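Local coordinates for protein 16S rRNA (adenine(1408)-N(1))-methyltransferase (Catenulispora acidiphila, PDB 4X1O) that probably transfers a methyl group from S-adenosyl-L-methionine to N1 of adenine 1408 in 16S rRNA, a modification linked to aminoglycoside resistance, at residues V120-M125 and V151-A156; I162-W167 and T229-H234; K132-V137 and L173-L178; R64-H69 and G98-L103; G199-D204 and V238-R243. All coordinates share one frame; numbering follows the deposited sequence.

Contact 1. Residues V120-M125 and V151-A156; sequences VADEVM and VAKPGA
V151 meets V120 and A121 through its carbonyl. V151 O accepts A121 N at 2.8 Å. V120 N gives the same oxygen a second, weak bond. On its side chain, V151 CG2 lies 3.8 Å from V124 CG2, and the two side chains cross at about a right angle. The A152 CB touches the same methyl, V124 CG2, at 4.0 Å. K153 N then returns a bond to A121 O, 2.9 Å long and almost straight at 171°. The K153 chain is extended beyond CG and runs beside D122, pointing the same way. Its NZ forms a salt bridge to D122 OD1 at 3.2 Å, from the syn side but 29° out of the carboxylate plane. A water joins D122 OD2 and, weakly, K153 NZ. D122 OD2 is also tied to I50 N. K153 to A156 form a type II turn, with G155 at positive phi. A156 closes it and sets CB 3.3 Å from D122 O. The contact pins the loop after helix 142-151 to the loop that leads into strand 123-127. The bonded backbone atoms of A121 and V151 are buried. The lysine charge would be expected to steady the D122 carboxylate as an anion.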
# COMPACT_ATOMS: atom_id res chain seq x y z
N VAL A 120 8.70 9.08 6.17
CA VAL A 120 9.72 8.02 6.10
C VAL A 120 9.85 7.40 4.71
O VAL A 120 10.89 6.84 4.38
CB VAL A 120 9.44 6.90 7.11
CG1 VAL A 120 9.41 7.44 8.56
CG2 VAL A 120 8.16 6.14 6.78
N ALA A 121 8.81 7.49 3.89
CA ALA A 121 8.76 6.64 2.70
C ALA A 121 9.41 7.28 1.46
O ALA A 121 9.13 8.44 1.13
CB ALA A 121 7.32 6.27 2.40
N ASP A 122 10.27 6.53 0.79
CA ASP A 122 10.76 6.91 -0.54
C ASP A 122 9.75 6.60 -1.63
O ASP A 122 9.85 7.10 -2.74
CB ASP A 122 12.06 6.18 -0.86
CG ASP A 122 13.20 6.58 0.05
OD1 ASP A 122 13.51 7.79 0.12
OD2 ASP A 122 13.78 5.68 0.68
N GLU A 123 8.79 5.74 -1.32
CA GLU A 123 7.77 5.32 -2.27
C GLU A 123 6.59 4.79 -1.51
O GLU A 123 6.78 4.09 -0.51
CB GLU A 123 8.32 4.25 -3.21
CG GLU A 123 7.35 3.76 -4.26
CD GLU A 123 8.04 2.83 -5.25
OE1 GLU A 123 9.18 2.40 -4.98
OE2 GLU A 123 7.46 2.55 -6.31
N VAL A 124 5.39 5.13 -1.95
CA VAL A 124 4.18 4.66 -1.27
C VAL A 124 3.37 3.87 -2.27
O VAL A 124 3.14 4.32 -3.38
CB VAL A 124 3.35 5.82 -0.72
CG1 VAL A 124 2.05 5.31 -0.08
CG2 VAL A 124 4.20 6.65 0.27
N MET A 125 2.96 2.67 -1.89
CA MET A 125 2.18 1.84 -2.81
C MET A 125 0.85 1.49 -2.20
O MET A 125 0.80 1.03 -1.05
CB MET A 125 2.94 0.55 -3.18
CG MET A 125 4.18 0.78 -4.04
SD MET A 125 4.82 -0.84 -4.56
CE MET A 125 4.27 -0.88 -6.26
N VAL A 151 3.08 9.99 5.23
CA VAL A 151 4.16 9.01 5.40
C VAL A 151 5.27 9.21 4.37
O VAL A 151 6.33 8.62 4.45
CB VAL A 151 3.65 7.54 5.34
CG1 VAL A 151 2.57 7.32 6.37
CG2 VAL A 151 3.17 7.17 3.94
N ALA A 152 5.02 10.06 3.38
CA ALA A 152 5.95 10.21 2.26
C ALA A 152 7.01 11.30 2.45
O ALA A 152 6.72 12.36 3.01
CB ALA A 152 5.16 10.51 0.97
N LYS A 153 8.22 11.04 1.94
CA LYS A 153 9.24 12.07 1.76
C LYS A 153 8.87 12.91 0.55
O LYS A 153 8.23 12.42 -0.38
CB LYS A 153 10.62 11.47 1.52
CG LYS A 153 11.21 10.69 2.67
CD LYS A 153 12.52 10.10 2.22
CE LYS A 153 13.22 9.33 3.31
NZ LYS A 153 14.58 8.97 2.84
N PRO A 154 9.28 14.18 0.54
CA PRO A 154 9.05 14.95 -0.69
C PRO A 154 9.68 14.27 -1.90
O PRO A 154 10.81 13.76 -1.80
CB PRO A 154 9.73 16.30 -0.41
CG PRO A 154 9.76 16.40 1.09
CD PRO A 154 9.93 14.98 1.59
N GLY A 155 8.95 14.22 -3.01
CA GLY A 155 9.45 13.61 -4.23
C GLY A 155 9.13 12.12 -4.34
O GLY A 155 9.33 11.52 -5.38
N ALA A 156 8.66 11.51 -3.25
CA ALA A 156 8.29 10.10 -3.30
C ALA A 156 7.13 9.84 -4.26
O ALA A 156 6.14 10.57 -4.22
CB ALA A 156 7.91 9.59 -1.89
O HOH W 1 16.23 6.20 2.05

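Contact 2. Residues I162-W167 and T229-H234; sequences IGTSIW and TETVLH
Backbone bonds join I162 and L233 in both directions. I162 N reaches L233 O at 2.9 Å, and L233 N reaches I162 O at 2.7 Å. They make an antiparallel hydrogen-bonded pair. G163 and V232 follow as a non-hydrogen-bonded pair, with CA atoms 4.4 Å apart. T164 N continues the pattern to T231 O at 2.9 Å, although the chain already turns into a short 3-10 segment here.

Side-chain bonds centre on E230. Its chain is fully stretched, with CG anti to the backbone N (chi1 -172°), which carries the carboxylate across to the 3-10 segment. S165 N meets E230 OE2 on the anti side at 2.9 Å. S165 OG is modelled 2.5 Å from E230 OE2, too short to be taken at face value. The secure grip is therefore that of the S165 backbone. The CD of E230 also lies 3.6 Å from G163 CA, where the glycine leaves room for it.

In packing, T164 CG2 lies beside the L233 backbone, 4.0 Å from L233 N, and T164 OG1 lies against T231 CB.

Strands 157-163 and 229-239 are neighbours in the central mixed sheet. Strand 200-212 flanks 229-239 on its other edge. Helix 131-139 packs on I162 through L134 and V137.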
# COMPACT_ATOMS: atom_id res chain seq x y z
N ILE A 162 -5.85 -0.28 -8.67
CA ILE A 162 -7.19 -0.75 -8.32
C ILE A 162 -7.71 -1.69 -9.40
O ILE A 162 -7.78 -1.32 -10.56
CB ILE A 162 -8.16 0.43 -8.13
CG1 ILE A 162 -7.69 1.36 -7.00
CG2 ILE A 162 -9.58 -0.06 -7.85
CD1 ILE A 162 -8.40 2.70 -6.99
N GLY A 163 -8.06 -2.92 -9.03
CA GLY A 163 -8.66 -3.82 -10.00
C GLY A 163 -10.07 -3.37 -10.35
O GLY A 163 -10.87 -3.07 -9.47
N THR A 164 -10.38 -3.31 -11.64
CA THR A 164 -11.66 -2.74 -12.06
C THR A 164 -12.82 -3.72 -11.95
O THR A 164 -13.98 -3.34 -12.11
CB THR A 164 -11.59 -2.24 -13.51
OG1 THR A 164 -11.25 -3.34 -14.36
CG2 THR A 164 -10.54 -1.15 -13.65
N SER A 165 -12.52 -4.98 -11.66
CA SER A 165 -13.58 -5.97 -11.51
C SER A 165 -14.47 -5.67 -10.31
O SER A 165 -15.56 -6.21 -10.20
CB SER A 165 -13.00 -7.38 -11.39
OG SER A 165 -12.26 -7.52 -10.19
N ILE A 166 -14.01 -4.79 -9.42
CA ILE A 166 -14.84 -4.40 -8.28
C ILE A 166 -16.08 -3.63 -8.71
O ILE A 166 -17.03 -3.49 -7.96
CB ILE A 166 -14.06 -3.55 -7.25
CG1 ILE A 166 -13.60 -2.24 -7.87
CG2 ILE A 166 -12.90 -4.34 -6.66
CD1 ILE A 166 -12.89 -1.31 -6.88
N TRP A 167 -16.09 -3.12 -9.94
CA TRP A 167 -17.28 -2.40 -10.38
C TRP A 167 -18.20 -3.28 -11.20
O TRP A 167 -19.18 -2.80 -11.80
CB TRP A 167 -16.87 -1.13 -11.14
CG TRP A 167 -16.86 0.06 -10.21
CD1 TRP A 167 -17.93 0.58 -9.54
CD2 TRP A 167 -15.72 0.80 -9.77
NE1 TRP A 167 -17.54 1.63 -8.76
CE2 TRP A 167 -16.19 1.79 -8.88
CE3 TRP A 167 -14.36 0.75 -10.06
CZ2 TRP A 167 -15.34 2.71 -8.27
CZ3 TRP A 167 -13.52 1.67 -9.46
CH2 TRP A 167 -14.02 2.63 -8.58
N THR A 229 -5.26 -12.76 -14.28
CA THR A 229 -5.02 -11.37 -14.61
C THR A 229 -6.26 -10.54 -14.37
O THR A 229 -7.36 -11.08 -14.26
CB THR A 229 -4.58 -11.17 -16.08
OG1 THR A 229 -5.68 -11.43 -16.96
CG2 THR A 229 -3.41 -12.06 -16.45
N GLU A 230 -6.08 -9.23 -14.35
CA GLU A 230 -7.19 -8.31 -14.22
C GLU A 230 -6.82 -6.98 -14.85
O GLU A 230 -5.64 -6.65 -14.99
CB GLU A 230 -7.57 -8.11 -12.75
CG GLU A 230 -8.85 -7.32 -12.55
CD GLU A 230 -9.27 -7.23 -11.11
OE1 GLU A 230 -8.72 -7.98 -10.28
OE2 GLU A 230 -10.15 -6.41 -10.81
N THR A 231 -7.82 -6.23 -15.27
CA THR A 231 -7.58 -4.87 -15.69
C THR A 231 -7.41 -4.01 -14.45
O THR A 231 -8.25 -4.04 -13.54
CB THR A 231 -8.73 -4.32 -16.53
OG1 THR A 231 -8.88 -5.14 -17.70
CG2 THR A 231 -8.43 -2.90 -16.95
N VAL A 232 -6.33 -3.25 -14.41
CA VAL A 232 -6.03 -2.42 -13.26
C VAL A 232 -6.06 -0.96 -13.63
O VAL A 232 -5.50 -0.57 -14.65
CB VAL A 232 -4.64 -2.79 -12.68
CG1 VAL A 232 -4.18 -1.77 -11.64
CG2 VAL A 232 -4.71 -4.19 -12.10
N LEU A 233 -6.73 -0.16 -12.81
CA LEU A 233 -6.62 1.29 -12.91
C LEU A 233 -5.39 1.70 -12.14
O LEU A 233 -5.28 1.44 -10.94
CB LEU A 233 -7.86 1.99 -12.37
CG LEU A 233 -7.83 3.51 -12.32
CD1 LEU A 233 -7.75 4.10 -13.72
CD2 LEU A 233 -9.06 4.04 -11.58
N HIS A 234 -4.44 2.31 -12.84
CA HIS A 234 -3.17 2.65 -12.23
C HIS A 234 -3.01 4.15 -12.19
O HIS A 234 -3.13 4.81 -13.21
CB HIS A 234 -2.02 2.01 -13.00
CG HIS A 234 -0.71 2.07 -12.29
ND1 HIS A 234 0.20 3.08 -12.50
CD2 HIS A 234 -0.17 1.27 -11.35
CE1 HIS A 234 1.25 2.89 -11.73
NE2 HIS A 234 1.05 1.79 -11.01

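Contact 3. Residues K132-V137 and L173-L178; sequences KLLRGV and LEIRDL
R135 grips the D177 carboxylate end-on with two nitrogens. R135 NH1 bonds to D177 OD1 at 2.8 Å and R135 NH2 to D177 OD2 at 3.0 Å, each on a syn lone pair. The guanidinium and carboxylate planes are only 20° apart, so the salt bridge is nearly flat. R135 NH1 has a second acceptor, E174 O, at 2.7 Å. That oxygen lies in the guanidinium plane, but the donor stands 52° out of the carbonyl plane. These three bonds fix the rotation of the guanidinium. The R135 chain is extended from CG to NE, with CG anti to the backbone N (chi1 -176°). This lays it alongside the E174 carbonyl and brings the guanidinium to D177.

Further out, L178 CD1 lies 3.8 Å from R135 NH1. On the buried side, L134 CG and CD2 press on I175 CG2, both at 3.9 Å, and the two side chains cross at about a right angle. L134 CD2 also touches CG of E174. The E174 carboxylate turns instead to G131 N, just ahead of this helix segment.

The 173-178 loop, with its type I turn from I175 to L178, is thereby clamped to helix 131-139 of a class I methyltransferase fold. The same helix carries L133, which binds S-adenosyl-L-methionine in another structure of this protein; no cofactor is bound here.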
# COMPACT_ATOMS: atom_id res chain seq x y z
N LYS A 132 -12.25 1.44 3.74
CA LYS A 132 -12.08 2.89 3.83
C LYS A 132 -10.94 3.39 2.94
O LYS A 132 -11.00 4.49 2.36
CB LYS A 132 -11.84 3.29 5.29
CG LYS A 132 -11.71 4.78 5.49
CD LYS A 132 -12.39 5.18 6.79
CE LYS A 132 -13.00 6.56 6.68
NZ LYS A 132 -11.93 7.57 6.49
N LEU A 133 -9.88 2.61 2.84
CA LEU A 133 -8.76 3.00 1.99
C LEU A 133 -9.20 3.09 0.53
O LEU A 133 -8.88 4.06 -0.16
CB LEU A 133 -7.60 2.01 2.16
CG LEU A 133 -6.36 2.25 1.28
CD1 LEU A 133 -5.76 3.61 1.57
CD2 LEU A 133 -5.33 1.14 1.50
N LEU A 134 -9.94 2.09 0.06
CA LEU A 134 -10.43 2.08 -1.31
C LEU A 134 -11.39 3.27 -1.55
O LEU A 134 -11.23 4.04 -2.51
CB LEU A 134 -11.15 0.77 -1.60
CG LEU A 134 -11.92 0.67 -2.91
CD1 LEU A 134 -10.98 0.89 -4.10
CD2 LEU A 134 -12.63 -0.66 -3.01
N ARG A 135 -12.37 3.40 -0.67
CA ARG A 135 -13.37 4.45 -0.82
C ARG A 135 -12.70 5.82 -0.76
O ARG A 135 -13.03 6.72 -1.54
CB ARG A 135 -14.45 4.34 0.25
CG ARG A 135 -15.58 5.35 0.09
CD ARG A 135 -16.68 5.04 1.10
NE ARG A 135 -17.81 5.96 0.99
CZ ARG A 135 -18.82 5.82 0.14
NH1 ARG A 135 -18.84 4.80 -0.71
NH2 ARG A 135 -19.81 6.71 0.14
N GLY A 136 -11.72 5.95 0.12
CA GLY A 136 -10.98 7.19 0.26
C GLY A 136 -10.20 7.59 -0.98
O GLY A 136 -10.16 8.76 -1.36
N VAL A 137 -9.57 6.62 -1.61
CA VAL A 137 -8.80 6.89 -2.80
C VAL A 137 -9.73 7.24 -3.96
O VAL A 137 -9.46 8.14 -4.73
CB VAL A 137 -7.90 5.70 -3.16
CG1 VAL A 137 -7.44 5.80 -4.59
CG2 VAL A 137 -6.72 5.65 -2.17
N LEU A 173 -19.76 -3.09 -0.92
CA LEU A 173 -20.49 -2.01 -0.28
C LEU A 173 -19.76 -0.67 -0.23
O LEU A 173 -20.39 0.39 -0.36
CB LEU A 173 -20.86 -2.44 1.15
CG LEU A 173 -21.76 -1.49 1.94
CD1 LEU A 173 -23.07 -1.25 1.21
CD2 LEU A 173 -22.02 -2.09 3.31
N GLU A 174 -18.44 -0.70 -0.06
CA GLU A 174 -17.70 0.54 0.14
C GLU A 174 -17.64 1.41 -1.12
O GLU A 174 -17.28 2.58 -1.03
CB GLU A 174 -16.28 0.25 0.67
CG GLU A 174 -15.43 -0.67 -0.20
CD GLU A 174 -15.46 -2.13 0.26
OE1 GLU A 174 -16.57 -2.68 0.51
OE2 GLU A 174 -14.37 -2.74 0.39
N ILE A 175 -17.99 0.86 -2.28
CA ILE A 175 -18.04 1.70 -3.48
C ILE A 175 -19.32 1.56 -4.28
O ILE A 175 -19.40 2.11 -5.37
CB ILE A 175 -16.87 1.40 -4.43
CG1 ILE A 175 -16.89 -0.09 -4.82
CG2 ILE A 175 -15.55 1.81 -3.80
CD1 ILE A 175 -16.16 -0.41 -6.07
N ARG A 176 -20.33 0.87 -3.76
CA ARG A 176 -21.44 0.50 -4.64
C ARG A 176 -22.34 1.70 -4.95
O ARG A 176 -23.11 1.65 -5.90
CB ARG A 176 -22.26 -0.64 -4.07
CG ARG A 176 -23.09 -0.31 -2.85
CD ARG A 176 -23.77 -1.58 -2.33
NE ARG A 176 -24.79 -2.07 -3.23
CZ ARG A 176 -26.09 -1.84 -3.08
NH1 ARG A 176 -26.52 -1.12 -2.05
NH2 ARG A 176 -26.96 -2.32 -3.96
N ASP A 177 -22.22 2.77 -4.17
CA ASP A 177 -22.97 3.99 -4.44
C ASP A 177 -22.20 4.94 -5.34
O ASP A 177 -22.69 6.03 -5.67
CB ASP A 177 -23.33 4.71 -3.13
CG ASP A 177 -22.11 5.10 -2.30
OD1 ASP A 177 -21.26 4.21 -2.04
OD2 ASP A 177 -22.01 6.28 -1.90
N LEU A 178 -20.99 4.54 -5.75
CA LEU A 178 -20.14 5.40 -6.57
C LEU A 178 -20.05 4.90 -7.99
O LEU A 178 -19.99 3.69 -8.23
CB LEU A 178 -18.73 5.48 -5.97
CG LEU A 178 -18.66 5.79 -4.47
CD1 LEU A 178 -17.21 5.73 -4.01
CD2 LEU A 178 -19.29 7.13 -4.16

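Contact 4. Residues R64-H69 and G98-L103; sequences RQAIAH and GGAPNL
The methyl of A66 is a small bump on helix 60-68, and it fits a shallow hollow made by A100, N102 and L103. A66 CB lies 3.9 Å from L103 CB and 4.2 Å from A100 CB. The N102 amide forms another side of the hollow, with N102 OD1 3.7 Å from A66 CB. The next residue, I67, pushes its CD1 over the chain next to A100. I67 CD1 sits 3.8 Å from both G99 O and A100 CB, and 3.9 Å from G98 O. Both glycines lack side chains, so the isoleucine tip meets bare backbone.

The loop 98-103 leads from the region after helix 85-91 into strand 103-107, an edge strand of the sheet. This is the packing of a helix on the connection into a parallel strand of a Rossmann-like methyltransferase fold. V74 of the adjoining strand 72-78 also touches A66 and L103.

A type I turn from A100 to L103 brings N102 to the last turn of the helix. N102 CG lies between its backbone N and carbonyl carbon (chi1 56°), which aims the amide at the helix end. N102 ND2 bonds to A66 O at 3.0 Å, straight at 172°, with that oxygen in the amide plane. The same nitrogen also bonds to W72 O, so two backbone carbonyls hold the amide in place.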
# COMPACT_ATOMS: atom_id res chain seq x y z
N ARG A 64 7.05 -10.63 -0.58
CA ARG A 64 7.76 -10.91 -1.82
C ARG A 64 8.63 -9.73 -2.25
O ARG A 64 9.72 -9.95 -2.77
CB ARG A 64 6.78 -11.29 -2.94
CG ARG A 64 6.08 -12.63 -2.70
CD ARG A 64 5.24 -13.07 -3.90
NE ARG A 64 6.07 -13.34 -5.07
CZ ARG A 64 5.84 -12.86 -6.29
NH1 ARG A 64 4.78 -12.09 -6.50
NH2 ARG A 64 6.66 -13.16 -7.29
N GLN A 65 8.16 -8.50 -2.04
CA GLN A 65 9.00 -7.33 -2.27
C GLN A 65 10.25 -7.35 -1.40
O GLN A 65 11.34 -7.08 -1.87
CB GLN A 65 8.24 -6.04 -2.00
CG GLN A 65 7.14 -5.74 -3.00
CD GLN A 65 6.23 -4.65 -2.50
OE1 GLN A 65 6.17 -4.38 -1.30
NE2 GLN A 65 5.52 -4.00 -3.42
N ALA A 66 10.05 -7.63 -0.12
CA ALA A 66 11.16 -7.66 0.83
C ALA A 66 12.18 -8.72 0.43
O ALA A 66 13.39 -8.49 0.52
CB ALA A 66 10.64 -7.90 2.25
N ILE A 67 11.70 -9.88 -0.02
CA ILE A 67 12.59 -10.97 -0.39
C ILE A 67 13.38 -10.59 -1.65
O ILE A 67 14.59 -10.85 -1.74
CB ILE A 67 11.82 -12.30 -0.63
CG1 ILE A 67 11.14 -12.78 0.66
CG2 ILE A 67 12.75 -13.38 -1.17
CD1 ILE A 67 12.13 -13.22 1.71
N ALA A 68 12.70 -9.95 -2.59
CA ALA A 68 13.33 -9.59 -3.87
C ALA A 68 14.34 -8.46 -3.68
O ALA A 68 15.31 -8.36 -4.43
CB ALA A 68 12.28 -9.18 -4.89
N HIS A 69 14.10 -7.62 -2.70
CA HIS A 69 14.91 -6.42 -2.49
C HIS A 69 15.37 -6.30 -1.05
O HIS A 69 14.82 -5.50 -0.29
CB HIS A 69 14.13 -5.17 -2.88
CG HIS A 69 13.65 -5.18 -4.30
ND1 HIS A 69 14.48 -4.90 -5.36
CD2 HIS A 69 12.44 -5.47 -4.83
CE1 HIS A 69 13.80 -4.99 -6.49
NE2 HIS A 69 12.56 -5.33 -6.19
N GLY A 98 13.47 -18.61 4.75
CA GLY A 98 12.50 -17.70 4.15
C GLY A 98 12.29 -16.42 4.93
O GLY A 98 11.36 -15.67 4.63
N GLY A 99 13.12 -16.16 5.92
CA GLY A 99 12.99 -14.97 6.73
C GLY A 99 13.24 -13.70 5.95
O GLY A 99 13.98 -13.71 4.97
N ALA A 100 12.62 -12.60 6.38
CA ALA A 100 12.72 -11.31 5.70
C ALA A 100 12.83 -10.23 6.77
O ALA A 100 11.82 -9.64 7.18
CB ALA A 100 11.51 -11.08 4.79
N PRO A 101 14.04 -9.99 7.25
CA PRO A 101 14.27 -9.08 8.38
C PRO A 101 14.02 -7.65 7.98
O PRO A 101 13.86 -6.80 8.86
CB PRO A 101 15.74 -9.32 8.74
CG PRO A 101 16.36 -9.71 7.44
CD PRO A 101 15.31 -10.55 6.74
N ASN A 102 13.95 -7.37 6.68
CA ASN A 102 13.66 -6.03 6.20
C ASN A 102 12.19 -5.73 5.99
O ASN A 102 11.84 -4.69 5.41
CB ASN A 102 14.38 -5.78 4.87
CG ASN A 102 14.02 -6.82 3.81
OD1 ASN A 102 13.79 -8.00 4.11
ND2 ASN A 102 14.00 -6.39 2.55
N LEU A 103 11.33 -6.67 6.37
CA LEU A 103 9.90 -6.46 6.35
C LEU A 103 9.41 -6.04 7.74
O LEU A 103 9.67 -6.70 8.76
CB LEU A 103 9.18 -7.72 5.87
CG LEU A 103 7.66 -7.67 5.81
CD1 LEU A 103 7.25 -6.69 4.68
CD2 LEU A 103 7.08 -9.04 5.57

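Contact 5. Residues G199-D204 and V238-R243; sequences GWQVAD and VAVDPR
W200 meets A239 where edge strand 200-212 of the mixed sheet runs antiparallel to its neighbour 229-239. W200 and A239 are a non-hydrogen-bonded pair. Q201 and V238 form the next, hydrogen-bonded pair: Q201 N reaches V238 O and V238 N reaches Q201 O, both at 2.9 Å.

The indole can be followed outward. CB leaves the strand on the same face of the sheet as the A239 methyl. CG stands anti to the carbonyl carbon (chi1 -69°), which brings the six-membered ring beside the partner strand. W200 CE3 then comes 3.5 Å from A239 N and 3.6 Å from V238 C. W200 CZ3 makes the ring's closest approach, 3.4 Å from A239 N and 3.6 Å from A239 CB. W200 CH2 skirts the same methyl, 4.1 Å from A239 CB. On the pyrrole side, NE1 makes a weak bond to L145 O of helix 142-151, which packs on the indole along with L195 of helix 191-197.

Q201 CB meets the V240 methyls. Ahead of the tryptophan, G199 ends helix 191-197 as the C-prime residue of a Schellman motif. Its lack of a side chain leaves room for V240 O and P242 CG. V240 CG2 touches the G199 carbonyl group. V240 N bonds to G199 O at 2.8 Å, almost straight at 176°.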
# COMPACT_ATOMS: atom_id res chain seq x y z
N GLY A 199 -1.14 17.43 -1.76
CA GLY A 199 0.28 17.17 -1.90
C GLY A 199 0.68 15.99 -2.77
O GLY A 199 1.79 15.48 -2.66
N TRP A 200 -0.22 15.56 -3.64
CA TRP A 200 0.08 14.52 -4.62
C TRP A 200 -0.13 15.03 -6.03
O TRP A 200 -1.27 15.17 -6.49
CB TRP A 200 -0.78 13.28 -4.41
CG TRP A 200 -0.46 12.49 -3.16
CD1 TRP A 200 -1.28 12.30 -2.08
CD2 TRP A 200 0.74 11.78 -2.89
NE1 TRP A 200 -0.65 11.51 -1.15
CE2 TRP A 200 0.59 11.18 -1.62
CE3 TRP A 200 1.94 11.60 -3.59
CZ2 TRP A 200 1.58 10.39 -1.04
CZ3 TRP A 200 2.94 10.81 -3.01
CH2 TRP A 200 2.75 10.22 -1.74
N GLN A 201 0.97 15.31 -6.72
CA GLN A 201 0.88 15.83 -8.09
C GLN A 201 0.77 14.63 -9.03
O GLN A 201 1.70 13.85 -9.17
CB GLN A 201 2.10 16.68 -8.41
CG GLN A 201 1.99 17.50 -9.71
CD GLN A 201 1.07 18.70 -9.54
OE1 GLN A 201 1.26 19.51 -8.62
NE2 GLN A 201 0.08 18.82 -10.42
N VAL A 202 -0.40 14.46 -9.65
CA VAL A 202 -0.63 13.28 -10.49
C VAL A 202 0.24 13.30 -11.75
O VAL A 202 0.35 14.32 -12.43
CB VAL A 202 -2.13 13.19 -10.86
CG1 VAL A 202 -2.38 12.07 -11.88
CG2 VAL A 202 -2.96 12.93 -9.59
N ALA A 203 0.86 12.17 -12.07
CA ALA A 203 1.75 12.08 -13.23
C ALA A 203 1.17 11.24 -14.37
O ALA A 203 1.44 11.50 -15.55
CB ALA A 203 3.10 11.50 -12.81
N ASP A 204 0.40 10.22 -14.01
CA ASP A 204 -0.10 9.28 -15.02
C ASP A 204 -1.32 8.56 -14.47
O ASP A 204 -1.34 8.17 -13.31
CB ASP A 204 0.99 8.27 -15.42
CG ASP A 204 0.61 7.43 -16.65
OD1 ASP A 204 -0.08 6.39 -16.51
OD2 ASP A 204 1.04 7.80 -17.76
N VAL A 238 3.33 12.20 -7.44
CA VAL A 238 4.58 12.53 -6.78
C VAL A 238 4.29 13.43 -5.58
O VAL A 238 3.49 14.36 -5.66
CB VAL A 238 5.55 13.22 -7.74
CG1 VAL A 238 6.74 13.79 -6.99
CG2 VAL A 238 5.98 12.24 -8.84
N ALA A 239 4.94 13.14 -4.45
CA ALA A 239 4.76 13.94 -3.25
C ALA A 239 5.32 15.36 -3.40
O ALA A 239 6.50 15.54 -3.69
CB ALA A 239 5.44 13.24 -2.04
N VAL A 240 4.43 16.34 -3.23
CA VAL A 240 4.75 17.75 -3.33
C VAL A 240 4.15 18.48 -2.13
O VAL A 240 3.43 17.90 -1.32
CB VAL A 240 4.22 18.37 -4.69
CG1 VAL A 240 4.95 17.76 -5.90
CG2 VAL A 240 2.72 18.18 -4.82
N ASP A 241 4.42 19.77 -2.01
CA ASP A 241 3.81 20.55 -0.93
C ASP A 241 2.29 20.58 -1.10
O ASP A 241 1.78 20.82 -2.19
CB ASP A 241 4.32 21.99 -0.92
CG ASP A 241 5.70 22.13 -0.31
OD1 ASP A 241 6.24 21.16 0.24
OD2 ASP A 241 6.24 23.25 -0.38
N PRO A 242 1.55 20.33 -0.02
CA PRO A 242 0.10 20.53 -0.13
C PRO A 242 -0.21 22.01 -0.32
O PRO A 242 0.66 22.85 -0.07
CB PRO A 242 -0.43 20.04 1.23
CG PRO A 242 0.64 19.15 1.76
CD PRO A 242 1.93 19.74 1.27
N ARG A 243 -1.45 22.30 -0.72
CA ARG A 243 -2.05 23.64 -0.61
C ARG A 243 -1.13 24.79 -1.01
O ARG A 243 -1.23 25.88 -0.45
CB ARG A 243 -2.58 23.90 0.82
CG ARG A 243 -1.63 23.50 1.96
CD ARG A 243 -2.09 23.89 3.36
NE ARG A 243 -1.68 22.87 4.32
CZ ARG A 243 -0.53 22.88 4.99
NH1 ARG A 243 0.34 23.86 4.79
NH2 ARG A 243 -0.24 21.90 5.84

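From the N terminus, contact 4 comes first. It closes a loop of 28 residues and joins helix 60-68 to the approach to edge strand 103-107. Contact 1 follows in series and joins the lead into strand 123-127 to the loop before strand 157-163. Contact 3 opens between the two segments of contact 1 and closes beyond them, so the two cross. Contact 2 opens within contact 3 and crosses it in turn; W167 NE1 bonds to L178 O between them. Contact 5 crosses contact 2 and shares strand 229-239 with it. Contacts 1 and 5 touch through A156 O and A239 N. Contacts 1, 2 and 5 together tie the sheet from 123-127 to 200-212, while contact 4 lies toward its other edge.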